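Local coordinates for protein glucose-6-phosphate isomerase (Plasmodium falciparum, PDB 3QKI) that probably interconverts alpha-D-glucose 6-phosphate and beta-D-fructose 6-phosphate, the second step of glycolysis, as a member of the GPI family, at residues M21-T24 with N25-S28; H140-L143 with K144-K148; D151-N155 with G156-T160; F303-W306 with D307-G311. All coordinates share one frame; numbering follows the deposited sequence.

Contact 1: M21-T24 with N25-S28; sequences MEIT and NLKS
Glu22 and Ile23 reach forward to Asn25 and Leu26 in a local, turn-type contact at the start of the modelled chain, a short 3-10 segment that leads into helix 27-39 at the protein surface. Two successive backbone bonds of the i to i+3 kind define it. Asn25 N donates to Glu22 O at 3.2 Å, and Leu26 N donates to Ile23 O at 3.0 Å. Both bonds are fairly straight (158° and 157°).

Leu26 makes the apolar part of the contact. Its CG lies beside the backbone N and anti to the carbonyl carbon (chi1 -63°), which lays the isobutyl group alongside the Ile23 backbone: CG comes 3.5 Å and CD1 3.6 Å from Ile23 O, and Leu26 CD1 reaches 4.2 Å from Ile23 CB. The Asn25 side chain lies back along Glu22, its amide nitrogen ND2 4.0 Å from Glu22 CB, a loose approach. Ile23 itself is buried, its side chain turned from the turn toward Tyr84, Tyr413 and Phe365.

Leu26 also occupies the N-cap position of helix 27-39. Its side chain offers no polar atom to the first turn; instead Glu87 accepts from Ser28 OG and, weakly, from Lys27 N, so that a carboxylate of helix 75-87 sits at this helix start. The chemistry is thus divided: the polar backbone bonds stay inside the turn, while the side chains of Ile23 and Leu26 pack on Tyr84 of helix 75-87, the same helix whose Glu87 bonds to Ser28 OG.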
ATOM      1  N   MET A  21       2.907  -4.110 -37.961  0.50 27.70           N
ATOM      2  CA  MET A  21       3.213  -5.386 -37.324  0.50 27.38           C
ATOM      3  C   MET A  21       3.490  -5.234 -35.827  0.50 31.85           C
ATOM      4  O   MET A  21       4.157  -4.279 -35.417  0.50 31.64           O
ATOM      5  CB  MET A  21       4.390  -6.077 -38.028  0.50 29.53           C
ATOM      6  N   GLU A  22       2.988  -6.195 -35.023  1.00 28.82           N
ATOM      7  CA  GLU A  22       3.130  -6.233 -33.554  1.00 28.44           C
ATOM      8  C   GLU A  22       4.504  -6.731 -33.095  1.00 29.39           C
ATOM      9  O   GLU A  22       5.215  -7.374 -33.862  1.00 30.86           O
ATOM     10  CB  GLU A  22       2.032  -7.104 -32.913  1.00 30.00           C
ATOM     11  CG  GLU A  22       0.656  -6.463 -32.907  1.00 42.53           C
ATOM     12  CD  GLU A  22      -0.451  -7.260 -32.237  1.00 70.08           C
ATOM     13  OE1 GLU A  22      -0.163  -7.990 -31.259  1.00 62.57           O
ATOM     14  OE2 GLU A  22      -1.619  -7.123 -32.670  1.00 69.20           O
ATOM     15  N   ILE A  23       4.863  -6.461 -31.830  1.00 22.49           N
ATOM     16  CA  ILE A  23       6.142  -6.905 -31.248  1.00 20.94           C
ATOM     17  C   ILE A  23       6.275  -8.454 -31.222  1.00 23.18           C
ATOM     18  O   ILE A  23       7.376  -9.005 -31.353  1.00 21.31           O
ATOM     19  CB  ILE A  23       6.384  -6.277 -29.847  1.00 22.96           C
ATOM     20  CG1 ILE A  23       5.264  -6.627 -28.829  1.00 21.28           C
ATOM     21  CG2 ILE A  23       6.638  -4.783 -29.969  1.00 25.14           C
ATOM     22  CD1 ILE A  23       5.609  -6.418 -27.333  1.00 20.71           C
ATOM     23  N   THR A  24       5.147  -9.130 -31.046  1.00 21.21           N
ATOM     24  CA  THR A  24       5.056 -10.589 -30.961  1.00 21.88           C
ATOM     25  C   THR A  24       5.511 -11.287 -32.247  1.00 26.24           C
ATOM     26  O   THR A  24       5.810 -12.470 -32.201  1.00 24.59           O
ATOM     27  CB  THR A  24       3.666 -11.015 -30.486  1.00 28.19           C
ATOM     28  OG1 THR A  24       2.698 -10.440 -31.356  1.00 33.93           O
ATOM     29  CG2 THR A  24       3.385 -10.586 -29.053  1.00 20.72           C
ATOM     30  N   ASN A  25       5.578 -10.541 -33.379  1.00 23.73           N
ATOM     31  CA  ASN A  25       6.019 -11.024 -34.690  1.00 22.82           C
ATOM     32  C   ASN A  25       7.517 -10.846 -34.918  1.00 26.54           C
ATOM     33  O   ASN A  25       8.041 -11.445 -35.854  1.00 27.54           O
ATOM     34  CB  ASN A  25       5.199 -10.395 -35.820  1.00 26.23           C
ATOM     35  CG  ASN A  25       3.767 -10.871 -35.812  1.00 74.14           C
ATOM     36  OD1 ASN A  25       3.480 -12.068 -35.994  1.00 74.01           O
ATOM     37  ND2 ASN A  25       2.838  -9.950 -35.558  1.00 70.56           N
ATOM     38  N   LEU A  26       8.215 -10.080 -34.052  1.00 21.68           N
ATOM     39  CA  LEU A  26       9.663  -9.869 -34.170  1.00 21.58           C
ATOM     40  C   LEU A  26      10.432 -11.177 -33.985  1.00 25.42           C
ATOM     41  O   LEU A  26      10.027 -12.047 -33.191  1.00 22.42           O
ATOM     42  CB  LEU A  26      10.172  -8.792 -33.201  1.00 21.67           C
ATOM     43  CG  LEU A  26       9.628  -7.368 -33.412  1.00 28.03           C
ATOM     44  CD1 LEU A  26       9.886  -6.516 -32.210  1.00 28.91           C
ATOM     45  CD2 LEU A  26      10.269  -6.703 -34.602  1.00 31.62           C
ATOM     46  N   LYS A  27      11.513 -11.332 -34.776  1.00 23.30           N
ATOM     47  CA  LYS A  27      12.363 -12.527 -34.781  1.00 21.84           C
ATOM     48  C   LYS A  27      12.866 -12.851 -33.387  1.00 23.79           C
ATOM     49  O   LYS A  27      12.706 -13.990 -32.945  1.00 22.40           O
ATOM     50  CB  LYS A  27      13.531 -12.380 -35.778  1.00 22.73           C
ATOM     51  CG  LYS A  27      14.411 -13.622 -35.882  1.00 38.82           C
ATOM     52  CD  LYS A  27      15.774 -13.319 -36.477  1.00 46.10           C
ATOM     53  CE  LYS A  27      16.515 -14.573 -36.857  1.00 55.71           C
ATOM     54  NZ  LYS A  27      17.745 -14.751 -36.037  1.00 67.88           N
ATOM     55  N   SER A  28      13.459 -11.852 -32.697  1.00 20.22           N
ATOM     56  CA  SER A  28      13.988 -11.995 -31.340  1.00 19.55           C
ATOM     57  C   SER A  28      12.909 -12.314 -30.290  1.00 23.26           C
ATOM     58  O   SER A  28      13.229 -13.002 -29.320  1.00 21.40           O
ATOM     59  CB  SER A  28      14.813 -10.778 -30.946  1.00 23.55           C
ATOM     60  OG  SER A  28      14.002  -9.628 -31.073  1.00 33.93           O
TER

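Contact 2: H140-L143 with K144-K148; sequences HGVL and KKIEK
Lys144, Leu143 and Val142, three consecutive residues of helix 135-154, contribute most to this contact. The aliphatic part of Lys144 folds back over the preceding turn: with CG beside the backbone N (chi1 -78°), CG comes 3.3 Å from His140 O and CD 3.4 Å from the same His140 O. That carbonyl also accepts the Lys144 backbone N at 2.9 Å, so methylene groups of the lysine flank the bond made by its own main chain. The Lys144 chain bends further out, and its side chain touches Ile120.

Leu143 points its side chain off the helix, against Ile321 of helix 318-328 and Tyr330 and Leu337 of helix 330-349, while its carbonyl serves the contact: Glu147 N donates to Leu143 O at 2.9 Å and 165°. Val142 does both. Its carbonyl accepts Ile146 N at 2.9 Å, and its CG1, anti to the backbone N (chi1 175°), leans toward the next turn to meet Ile146 CD1 at 3.8 Å. The two branched chains cross obliquely, and both also touch Ser318.

Two polar ends find partners elsewhere in the chain. His140 NE2 bonds to the carbonyl oxygen of Ile118, and Lys145 NZ to that of Asp300, the lysine also making a cation-pi contact with Phe303. Successive i to i+4 bonds from His140 to Glu147, with an apolar Val142-Leu143-Ile146 stripe turned inward and Lys144 exposed, are the pattern of an amphipathic alpha-helix, here packed beside the five-stranded parallel sheet, consistent with the SIS-type alpha/beta domain of this family.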
ATOM      1  N   HIS A 140      15.897  26.609 -15.258  1.00 15.57           N
ATOM      2  CA  HIS A 140      16.722  27.336 -14.306  1.00 16.15           C
ATOM      3  C   HIS A 140      16.154  28.630 -13.738  1.00 20.20           C
ATOM      4  O   HIS A 140      16.496  28.981 -12.615  1.00 19.80           O
ATOM      5  CB  HIS A 140      18.172  27.426 -14.756  1.00 16.79           C
ATOM      6  CG  HIS A 140      18.829  26.099 -14.675  1.00 19.36           C
ATOM      7  ND1 HIS A 140      19.287  25.597 -13.471  1.00 21.35           N
ATOM      8  CD2 HIS A 140      19.032  25.178 -15.638  1.00 20.82           C
ATOM      9  CE1 HIS A 140      19.788  24.406 -13.746  1.00 20.18           C
ATOM     10  NE2 HIS A 140      19.653  24.108 -15.039  1.00 20.41           N
ATOM     11  N   GLY A 141      15.286  29.305 -14.492  1.00 17.68           N
ATOM     12  CA  GLY A 141      14.598  30.506 -14.024  1.00 16.98           C
ATOM     13  C   GLY A 141      13.724  30.132 -12.838  1.00 21.60           C
ATOM     14  O   GLY A 141      13.747  30.805 -11.803  1.00 21.11           O
ATOM     15  N   VAL A 142      13.002  29.003 -12.953  1.00 18.56           N
ATOM     16  CA  VAL A 142      12.149  28.487 -11.871  1.00 16.91           C
ATOM     17  C   VAL A 142      12.992  28.000 -10.690  1.00 20.32           C
ATOM     18  O   VAL A 142      12.693  28.365  -9.559  1.00 21.48           O
ATOM     19  CB  VAL A 142      11.137  27.422 -12.362  1.00 20.75           C
ATOM     20  CG1 VAL A 142      10.352  26.820 -11.200  1.00 20.65           C
ATOM     21  CG2 VAL A 142      10.192  28.017 -13.376  1.00 20.24           C
ATOM     22  N   LEU A 143      14.060  27.213 -10.952  1.00 14.80           N
ATOM     23  CA  LEU A 143      14.931  26.712  -9.898  1.00 15.00           C
ATOM     24  C   LEU A 143      15.565  27.855  -9.071  1.00 19.20           C
ATOM     25  O   LEU A 143      15.578  27.773  -7.843  1.00 14.65           O
ATOM     26  CB  LEU A 143      15.996  25.728 -10.444  1.00 14.41           C
ATOM     27  CG  LEU A 143      15.475  24.362 -10.878  1.00 16.91           C
ATOM     28  CD1 LEU A 143      16.574  23.536 -11.492  1.00 17.16           C
ATOM     29  CD2 LEU A 143      14.864  23.607  -9.700  1.00 17.55           C
ATOM     30  N   LYS A 144      15.985  28.965  -9.742  1.00 16.64           N
ATOM     31  CA  LYS A 144      16.553  30.130  -9.053  1.00 15.87           C
ATOM     32  C   LYS A 144      15.488  30.788  -8.157  1.00 18.53           C
ATOM     33  O   LYS A 144      15.797  31.197  -7.044  1.00 18.32           O
ATOM     34  CB  LYS A 144      17.091  31.153 -10.063  1.00 16.71           C
ATOM     35  CG  LYS A 144      18.447  30.749 -10.627  1.00 26.20           C
ATOM     36  CD  LYS A 144      18.713  31.515 -11.918  1.00 34.71           C
ATOM     37  CE  LYS A 144      20.150  31.925 -12.113  1.00 56.60           C
ATOM     38  NZ  LYS A 144      21.028  30.770 -12.431  1.00 76.43           N
ATOM     39  N   LYS A 145      14.242  30.841  -8.634  1.00 14.35           N
ATOM     40  CA  LYS A 145      13.119  31.402  -7.901  1.00 14.72           C
ATOM     41  C   LYS A 145      12.840  30.542  -6.642  1.00 18.26           C
ATOM     42  O   LYS A 145      12.562  31.093  -5.568  1.00 17.87           O
ATOM     43  CB  LYS A 145      11.883  31.456  -8.817  1.00 18.31           C
ATOM     44  CG  LYS A 145      10.703  32.208  -8.239  1.00 26.78           C
ATOM     45  CD  LYS A 145       9.556  32.200  -9.209  1.00 30.10           C
ATOM     46  CE  LYS A 145       8.253  32.585  -8.596  1.00 31.77           C
ATOM     47  NZ  LYS A 145       8.244  33.998  -8.188  1.00 44.91           N
ATOM     48  N   ILE A 146      12.922  29.207  -6.780  1.00 15.38           N
ATOM     49  CA  ILE A 146      12.699  28.261  -5.660  1.00 14.63           C
ATOM     50  C   ILE A 146      13.822  28.399  -4.641  1.00 17.59           C
ATOM     51  O   ILE A 146      13.541  28.471  -3.436  1.00 18.20           O
ATOM     52  CB  ILE A 146      12.549  26.787  -6.144  1.00 17.12           C
ATOM     53  CG1 ILE A 146      11.254  26.606  -6.964  1.00 17.09           C
ATOM     54  CG2 ILE A 146      12.633  25.795  -4.953  1.00 15.88           C
ATOM     55  CD1 ILE A 146      11.183  25.306  -7.762  1.00 18.06           C
ATOM     56  N   GLU A 147      15.086  28.443  -5.115  1.00 13.91           N
ATOM     57  CA  GLU A 147      16.247  28.583  -4.232  1.00 13.89           C
ATOM     58  C   GLU A 147      16.067  29.827  -3.372  1.00 21.46           C
ATOM     59  O   GLU A 147      16.178  29.714  -2.143  1.00 22.55           O
ATOM     60  CB  GLU A 147      17.531  28.654  -5.062  1.00 15.15           C
ATOM     61  CG  GLU A 147      18.783  28.895  -4.250  1.00 21.25           C
ATOM     62  CD  GLU A 147      20.068  28.856  -5.055  1.00 41.23           C
ATOM     63  OE1 GLU A 147      21.132  28.651  -4.431  1.00 27.94           O
ATOM     64  OE2 GLU A 147      20.016  28.983  -6.304  1.00 32.23           O
ATOM     65  N   LYS A 148      15.723  30.993  -4.008  1.00 16.59           N
ATOM     66  CA  LYS A 148      15.525  32.253  -3.307  1.00 16.77           C
ATOM     67  C   LYS A 148      14.358  32.186  -2.323  1.00 18.84           C
ATOM     68  O   LYS A 148      14.533  32.538  -1.160  1.00 18.98           O
ATOM     69  CB  LYS A 148      15.377  33.441  -4.277  1.00 18.89           C
TER

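Contact 3: D151-N155 with G156-T160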
ATOM      1  N   ASP A 151      15.125  29.627   0.569  1.00 14.22           N
ATOM      2  CA  ASP A 151      16.169  30.199   1.431  1.00 13.40           C
ATOM      3  C   ASP A 151      15.529  31.254   2.332  1.00 20.02           C
ATOM      4  O   ASP A 151      15.750  31.222   3.535  1.00 20.09           O
ATOM      5  CB  ASP A 151      17.300  30.851   0.608  1.00 14.86           C
ATOM      6  CG  ASP A 151      18.362  29.893   0.082  1.00 32.12           C
ATOM      7  OD1 ASP A 151      18.448  28.749   0.599  1.00 31.60           O
ATOM      8  OD2 ASP A 151      19.145  30.303  -0.802  1.00 39.82           O
ATOM      9  N   ASP A 152      14.664  32.113   1.760  1.00 15.94           N
ATOM     10  CA  ASP A 152      13.969  33.185   2.470  1.00 15.13           C
ATOM     11  C   ASP A 152      13.001  32.685   3.524  1.00 19.47           C
ATOM     12  O   ASP A 152      12.908  33.285   4.592  1.00 19.81           O
ATOM     13  CB  ASP A 152      13.298  34.154   1.499  1.00 16.00           C
ATOM     14  CG  ASP A 152      14.228  35.108   0.729  1.00 27.60           C
ATOM     15  OD1 ASP A 152      15.461  35.056   0.947  1.00 27.69           O
ATOM     16  OD2 ASP A 152      13.719  35.891  -0.092  1.00 31.12           O
ATOM     17  N   ILE A 153      12.285  31.584   3.242  1.00 16.51           N
ATOM     18  CA  ILE A 153      11.367  30.968   4.217  1.00 16.18           C
ATOM     19  C   ILE A 153      12.186  30.396   5.372  1.00 18.87           C
ATOM     20  O   ILE A 153      11.856  30.647   6.531  1.00 19.56           O
ATOM     21  CB  ILE A 153      10.480  29.870   3.555  1.00 19.15           C
ATOM     22  CG1 ILE A 153       9.438  30.494   2.599  1.00 19.96           C
ATOM     23  CG2 ILE A 153       9.836  28.917   4.574  1.00 21.10           C
ATOM     24  CD1 ILE A 153       8.169  31.110   3.206  1.00 20.31           C
ATOM     25  N   ARG A 154      13.264  29.669   5.045  1.00 15.08           N
ATOM     26  CA  ARG A 154      14.114  28.982   6.014  1.00 16.38           C
ATOM     27  C   ARG A 154      14.975  29.897   6.861  1.00 23.43           C
ATOM     28  O   ARG A 154      15.313  29.517   7.988  1.00 23.12           O
ATOM     29  CB  ARG A 154      14.967  27.891   5.337  1.00 16.06           C
ATOM     30  CG  ARG A 154      14.124  26.786   4.707  1.00 21.51           C
ATOM     31  CD  ARG A 154      14.966  25.870   3.834  1.00 14.22           C
ATOM     32  NE  ARG A 154      16.080  25.268   4.580  1.00 20.71           N
ATOM     33  CZ  ARG A 154      15.958  24.246   5.422  1.00 21.18           C
ATOM     34  NH1 ARG A 154      14.773  23.682   5.626  1.00 16.45           N
ATOM     35  NH2 ARG A 154      17.018  23.775   6.060  1.00 12.62           N
ATOM     36  N   ASN A 155      15.343  31.101   6.336  1.00 19.20           N
ATOM     37  CA  ASN A 155      16.159  32.073   7.072  0.50 18.93           C
ATOM     38  C   ASN A 155      15.281  33.100   7.788  1.00 22.08           C
ATOM     39  O   ASN A 155      15.785  33.993   8.443  1.00 23.07           O
ATOM     40  CB  ASN A 155      17.161  32.773   6.136  0.50 19.32           C
ATOM     41  CG  ASN A 155      18.319  31.913   5.675  0.50 40.64           C
ATOM     42  OD1 ASN A 155      18.224  30.680   5.579  0.50 32.41           O
ATOM     43  ND2 ASN A 155      19.427  32.561   5.317  0.50 30.30           N
ATOM     44  N   GLY A 156      13.971  32.985   7.615  1.00 19.21           N
ATOM     45  CA  GLY A 156      13.028  33.922   8.196  1.00 19.55           C
ATOM     46  C   GLY A 156      12.998  35.287   7.527  1.00 24.29           C
ATOM     47  O   GLY A 156      12.524  36.240   8.143  1.00 25.40           O
ATOM     48  N   VAL A 157      13.472  35.413   6.269  1.00 18.36           N
ATOM     49  CA  VAL A 157      13.371  36.658   5.500  1.00 17.67           C
ATOM     50  C   VAL A 157      11.887  36.830   5.134  1.00 23.21           C
ATOM     51  O   VAL A 157      11.333  37.916   5.315  1.00 22.99           O
ATOM     52  CB  VAL A 157      14.327  36.694   4.273  1.00 20.05           C
ATOM     53  CG1 VAL A 157      13.942  37.793   3.282  1.00 20.30           C
ATOM     54  CG2 VAL A 157      15.770  36.885   4.718  1.00 19.39           C
ATOM     55  N   ILE A 158      11.239  35.733   4.680  1.00 19.84           N
ATOM     56  CA  ILE A 158       9.809  35.687   4.380  1.00 19.74           C
ATOM     57  C   ILE A 158       9.127  35.141   5.617  1.00 22.66           C
ATOM     58  O   ILE A 158       9.461  34.041   6.069  1.00 22.69           O
ATOM     59  CB  ILE A 158       9.452  34.923   3.078  1.00 22.88           C
ATOM     60  CG1 ILE A 158       9.982  35.704   1.843  1.00 23.21           C
ATOM     61  CG2 ILE A 158       7.922  34.743   2.987  1.00 24.48           C
ATOM     62  CD1 ILE A 158       9.901  34.965   0.511  1.00 30.15           C
ATOM     63  N   LYS A 159       8.203  35.914   6.181  1.00 19.77           N
ATOM     64  CA  LYS A 159       7.541  35.548   7.433  1.00 20.15           C
ATOM     65  C   LYS A 159       6.047  35.406   7.291  1.00 20.11           C
ATOM     66  O   LYS A 159       5.478  35.801   6.285  1.00 18.41           O
ATOM     67  CB  LYS A 159       7.862  36.602   8.529  1.00 24.52           C
ATOM     68  CG  LYS A 159       9.360  36.770   8.849  1.00 39.22           C
ATOM     69  CD  LYS A 159       9.593  37.804   9.950  1.00 45.22           C
ATOM     70  CE  LYS A 159      11.011  38.333  10.058  1.00 52.99           C
ATOM     71  NZ  LYS A 159      11.415  39.165   8.888  1.00 51.25           N
ATOM     72  N   THR A 160       5.404  34.874   8.341  1.00 17.78           N
ATOM     73  CA  THR A 160       3.958  34.680   8.429  1.00 17.80           C
ATOM     74  C   THR A 160       3.312  36.058   8.628  1.00 23.76           C
ATOM     75  O   THR A 160       4.032  37.056   8.764  1.00 21.84           O
ATOM     76  CB  THR A 160       3.625  33.783   9.629  1.00 20.71           C
ATOM     77  OG1 THR A 160       3.935  34.478  10.834  1.00 21.37           O
ATOM     78  CG2 THR A 160       4.342  32.398   9.587  1.00 15.73           C
TER
HETATM   79  O   HOH W   1       9.756  31.759   7.485  1.00 18.64           O
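A Schellman motif ends helix 135-154, and Asp152 and Ile153 of the last turn receive the chain as it doubles back through Gly156, Val157 and Ile158. Gly156 takes positive phi (73°), reversing the backbone. Asp152 O gathers most of the returning donors: Ile158 N binds it at 3.0 Å in a nearly straight bond (170°), while Val157 N lies 2.8 Å from the same oxygen in a bent, weak bond. Gly156 N makes a further weak bond to Ile153 O.

Side chains pack across the reversal. Ile158 sets CD1 3.6 Å from Asp152 CB, and its other branch, CG2, meets Ile153 CD1 at 3.6 Å. Ile153 can get there because its chain bends again beyond CB (chi2 -79°), curling CD1 back toward the loop. Val157 CG1 packs over one face of the Asp152 carboxylate, centred on Asp152 CG at 3.7 Å.

One water bridges Ile153 O and Ile158 O, donating to Ile153 O at 2.6 Å and to Ile158 O at 2.7 Å, so that it stitches the helix end and the loop together. Nearby, Arg154 O is taken up by Lys165 and Asn216. Such a glycine reversal with an apolar contact across it is the classic C-cap of an alpha-helix, used here to turn the chain toward strand 168-172.

Contact 4: F303-W306 with D307-G311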
ATOM      1  N   PHE A 303       4.783  29.251  -9.071  1.00 15.96           N
ATOM      2  CA  PHE A 303       5.943  28.542  -9.602  1.00 14.53           C
ATOM      3  C   PHE A 303       5.494  27.701 -10.798  1.00 21.21           C
ATOM      4  O   PHE A 303       4.557  26.914 -10.707  1.00 21.07           O
ATOM      5  CB  PHE A 303       6.590  27.708  -8.494  1.00 15.14           C
ATOM      6  CG  PHE A 303       7.128  28.567  -7.362  1.00 15.32           C
ATOM      7  CD1 PHE A 303       6.280  29.065  -6.375  1.00 14.92           C
ATOM      8  CD2 PHE A 303       8.464  28.929  -7.321  1.00 14.92           C
ATOM      9  CE1 PHE A 303       6.779  29.850  -5.339  1.00 15.72           C
ATOM     10  CE2 PHE A 303       8.954  29.734  -6.288  1.00 16.74           C
ATOM     11  CZ  PHE A 303       8.111  30.191  -5.310  1.00 13.20           C
ATOM     12  N   GLU A 304       6.105  27.938 -11.932  1.00 18.20           N
ATOM     13  CA  GLU A 304       5.696  27.283 -13.154  1.00 18.74           C
ATOM     14  C   GLU A 304       6.360  25.931 -13.435  1.00 19.30           C
ATOM     15  O   GLU A 304       7.419  25.595 -12.905  1.00 17.26           O
ATOM     16  CB  GLU A 304       5.789  28.277 -14.353  1.00 21.37           C
ATOM     17  CG  GLU A 304       7.039  28.189 -15.206  1.00 35.38           C
ATOM     18  CD  GLU A 304       7.325  29.344 -16.150  1.00 62.73           C
ATOM     19  OE1 GLU A 304       7.225  29.148 -17.383  1.00 45.05           O
ATOM     20  OE2 GLU A 304       7.749  30.417 -15.658  1.00 61.89           O
ATOM     21  N   PHE A 305       5.669  25.150 -14.249  1.00 17.92           N
ATOM     22  CA  PHE A 305       6.106  23.892 -14.835  1.00 17.32           C
ATOM     23  C   PHE A 305       5.505  23.801 -16.238  1.00 21.08           C
ATOM     24  O   PHE A 305       4.767  24.704 -16.625  1.00 16.65           O
ATOM     25  CB  PHE A 305       5.953  22.674 -13.915  1.00 17.87           C
ATOM     26  CG  PHE A 305       4.572  22.145 -13.630  1.00 18.01           C
ATOM     27  CD1 PHE A 305       3.684  22.864 -12.839  1.00 19.63           C
ATOM     28  CD2 PHE A 305       4.219  20.857 -14.007  1.00 18.91           C
ATOM     29  CE1 PHE A 305       2.441  22.338 -12.505  1.00 20.34           C
ATOM     30  CE2 PHE A 305       2.976  20.328 -13.669  1.00 21.26           C
ATOM     31  CZ  PHE A 305       2.092  21.073 -12.920  1.00 19.70           C
ATOM     32  N   TRP A 306       5.923  22.834 -17.044  1.00 21.54           N
ATOM     33  CA  TRP A 306       5.557  22.810 -18.461  1.00 21.84           C
ATOM     34  C   TRP A 306       4.782  21.586 -18.903  1.00 25.31           C
ATOM     35  O   TRP A 306       4.826  20.553 -18.228  1.00 22.83           O
ATOM     36  CB  TRP A 306       6.830  23.053 -19.298  1.00 20.38           C
ATOM     37  CG  TRP A 306       7.546  24.284 -18.827  1.00 21.05           C
ATOM     38  CD1 TRP A 306       7.244  25.579 -19.156  1.00 23.42           C
ATOM     39  CD2 TRP A 306       8.485  24.357 -17.739  1.00 20.60           C
ATOM     40  NE1 TRP A 306       7.962  26.448 -18.370  1.00 22.42           N
ATOM     41  CE2 TRP A 306       8.734  25.727 -17.491  1.00 24.00           C
ATOM     42  CE3 TRP A 306       9.130  23.393 -16.935  1.00 21.30           C
ATOM     43  CZ2 TRP A 306       9.636  26.159 -16.505  1.00 23.54           C
ATOM     44  CZ3 TRP A 306      10.031  23.824 -15.972  1.00 22.87           C
ATOM     45  CH2 TRP A 306      10.279  25.192 -15.766  1.00 23.36           C
ATOM     46  N   ASP A 307       4.069  21.694 -20.042  1.00 23.36           N
ATOM     47  CA  ASP A 307       3.260  20.581 -20.546  1.00 24.23           C
ATOM     48  C   ASP A 307       4.056  19.313 -20.892  1.00 23.17           C
ATOM     49  O   ASP A 307       3.473  18.236 -20.903  1.00 21.76           O
ATOM     50  CB  ASP A 307       2.277  21.009 -21.666  1.00 28.10           C
ATOM     51  CG  ASP A 307       2.886  21.338 -23.016  1.00 55.20           C
ATOM     52  OD1 ASP A 307       2.109  21.659 -23.952  1.00 61.30           O
ATOM     53  OD2 ASP A 307       4.142  21.294 -23.141  1.00 60.39           O
ATOM     54  N   TRP A 308       5.382  19.445 -21.133  1.00 17.29           N
ATOM     55  CA  TRP A 308       6.279  18.322 -21.409  1.00 17.24           C
ATOM     56  C   TRP A 308       6.741  17.596 -20.119  1.00 19.97           C
ATOM     57  O   TRP A 308       7.544  16.660 -20.175  1.00 20.60           O
ATOM     58  CB  TRP A 308       7.444  18.704 -22.341  1.00 16.35           C
ATOM     59  CG  TRP A 308       8.072  20.043 -22.073  1.00 17.66           C
ATOM     60  CD1 TRP A 308       7.928  21.174 -22.823  1.00 20.29           C
ATOM     61  CD2 TRP A 308       9.016  20.364 -21.040  1.00 17.33           C
ATOM     62  NE1 TRP A 308       8.686  22.188 -22.300  1.00 19.42           N
ATOM     63  CE2 TRP A 308       9.389  21.714 -21.221  1.00 20.84           C
ATOM     64  CE3 TRP A 308       9.583  19.643 -19.970  1.00 18.12           C
ATOM     65  CZ2 TRP A 308      10.282  22.363 -20.363  1.00 19.37           C
ATOM     66  CZ3 TRP A 308      10.487  20.280 -19.138  1.00 19.61           C
ATOM     67  CH2 TRP A 308      10.827  21.624 -19.335  1.00 20.25           C
ATOM     68  N   VAL A 309       6.194  18.028 -18.959  1.00 14.47           N
ATOM     69  CA  VAL A 309       6.389  17.406 -17.654  1.00 12.31           C
ATOM     70  C   VAL A 309       5.095  16.641 -17.340  1.00 15.56           C
ATOM     71  O   VAL A 309       4.086  17.259 -17.017  1.00 15.82           O
ATOM     72  CB  VAL A 309       6.715  18.412 -16.506  1.00 13.68           C
ATOM     73  CG1 VAL A 309       7.013  17.653 -15.213  1.00 12.89           C
ATOM     74  CG2 VAL A 309       7.884  19.324 -16.866  1.00 11.93           C
ATOM     75  N   GLY A 310       5.131  15.321 -17.417  1.00 14.17           N
ATOM     76  CA  GLY A 310       3.964  14.508 -17.061  1.00 14.17           C
ATOM     77  C   GLY A 310       3.797  14.493 -15.553  1.00 15.79           C
ATOM     78  O   GLY A 310       4.800  14.525 -14.855  1.00 14.75           O
ATOM     79  N   GLY A 311       2.560  14.506 -15.059  1.00 12.83           N
ATOM     80  CA  GLY A 311       2.251  14.484 -13.628  1.00 13.69           C
ATOM     81  C   GLY A 311       3.057  13.472 -12.833  1.00 16.56           C
ATOM     82  O   GLY A 311       3.734  13.836 -11.871  1.00 16.58           O
TER
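A type I beta turn runs from Trp306 to Val309, closed by Val309 N donating to Trp306 O at 3.0 Å with an N-H angle of 153°. The turn brings the indoles of Trp306 and Trp308 side by side, pointing the same way. Their planes are only 16° apart but slid, with the five-membered ring of Trp306 and the six-membered ring of Trp308 centred 5.0 Å apart, so overlap is slight. The closer fit comes from Trp306 CB, which sits over one face of the Trp308 five-membered ring, 3.7 Å from its centroid, in a CH-pi contact. Trp308 CH2 also approaches Trp306 CE3 to 3.4 Å. Trp308 reaches back this way because its CG lies between the backbone N and the carbonyl carbon (chi1 41°).

This turn belongs to the loop joining strand 302-303, an outer strand of the parallel sheet, to helix 318-328. Just before the turn, Phe305 brings the loop to the sugar-phosphate site: its side chain lies about 4 Å from that of Lys250 and close to that of Ser177, both of which bind beta-D-fructose 6-phosphate in another structure of this protein.

Val309 packs against two rings at their edges, its CB 4.3 Å from Phe305 CD2 and its CG2 4.3 Å from Trp306 CE3. Trp306 NE1 donates to Glu304 OE1 at 3.0 Å, tilted from the ring plane and out of the carboxylate plane, which helps fix the rotation of the indole. Trp306 N, buried by the turn, has no polar partner in the model.

How the contacts relate
Contact 4 is the buried one, contact 2 is partly buried, and contacts 1 and 3 lie at the surface on opposite sides of the chain's centre. Contacts 2 and 3 share helix 135-154, the first in its body and the second at its end. Contact 2 also touches contact 4: Lys145 CG meets Phe303 CE2 at 3.6 Å, and Val142 CG2 meets Trp306 CZ2 at 3.7 Å, which joins the helix to the loop beside the sugar-phosphate site. Chemistry follows place: i to i+3 bonds before a helix in contact 1, i to i+4 bonds within one in contact 2, a glycine reversal with water in contact 3, and aromatic packing in contact 4.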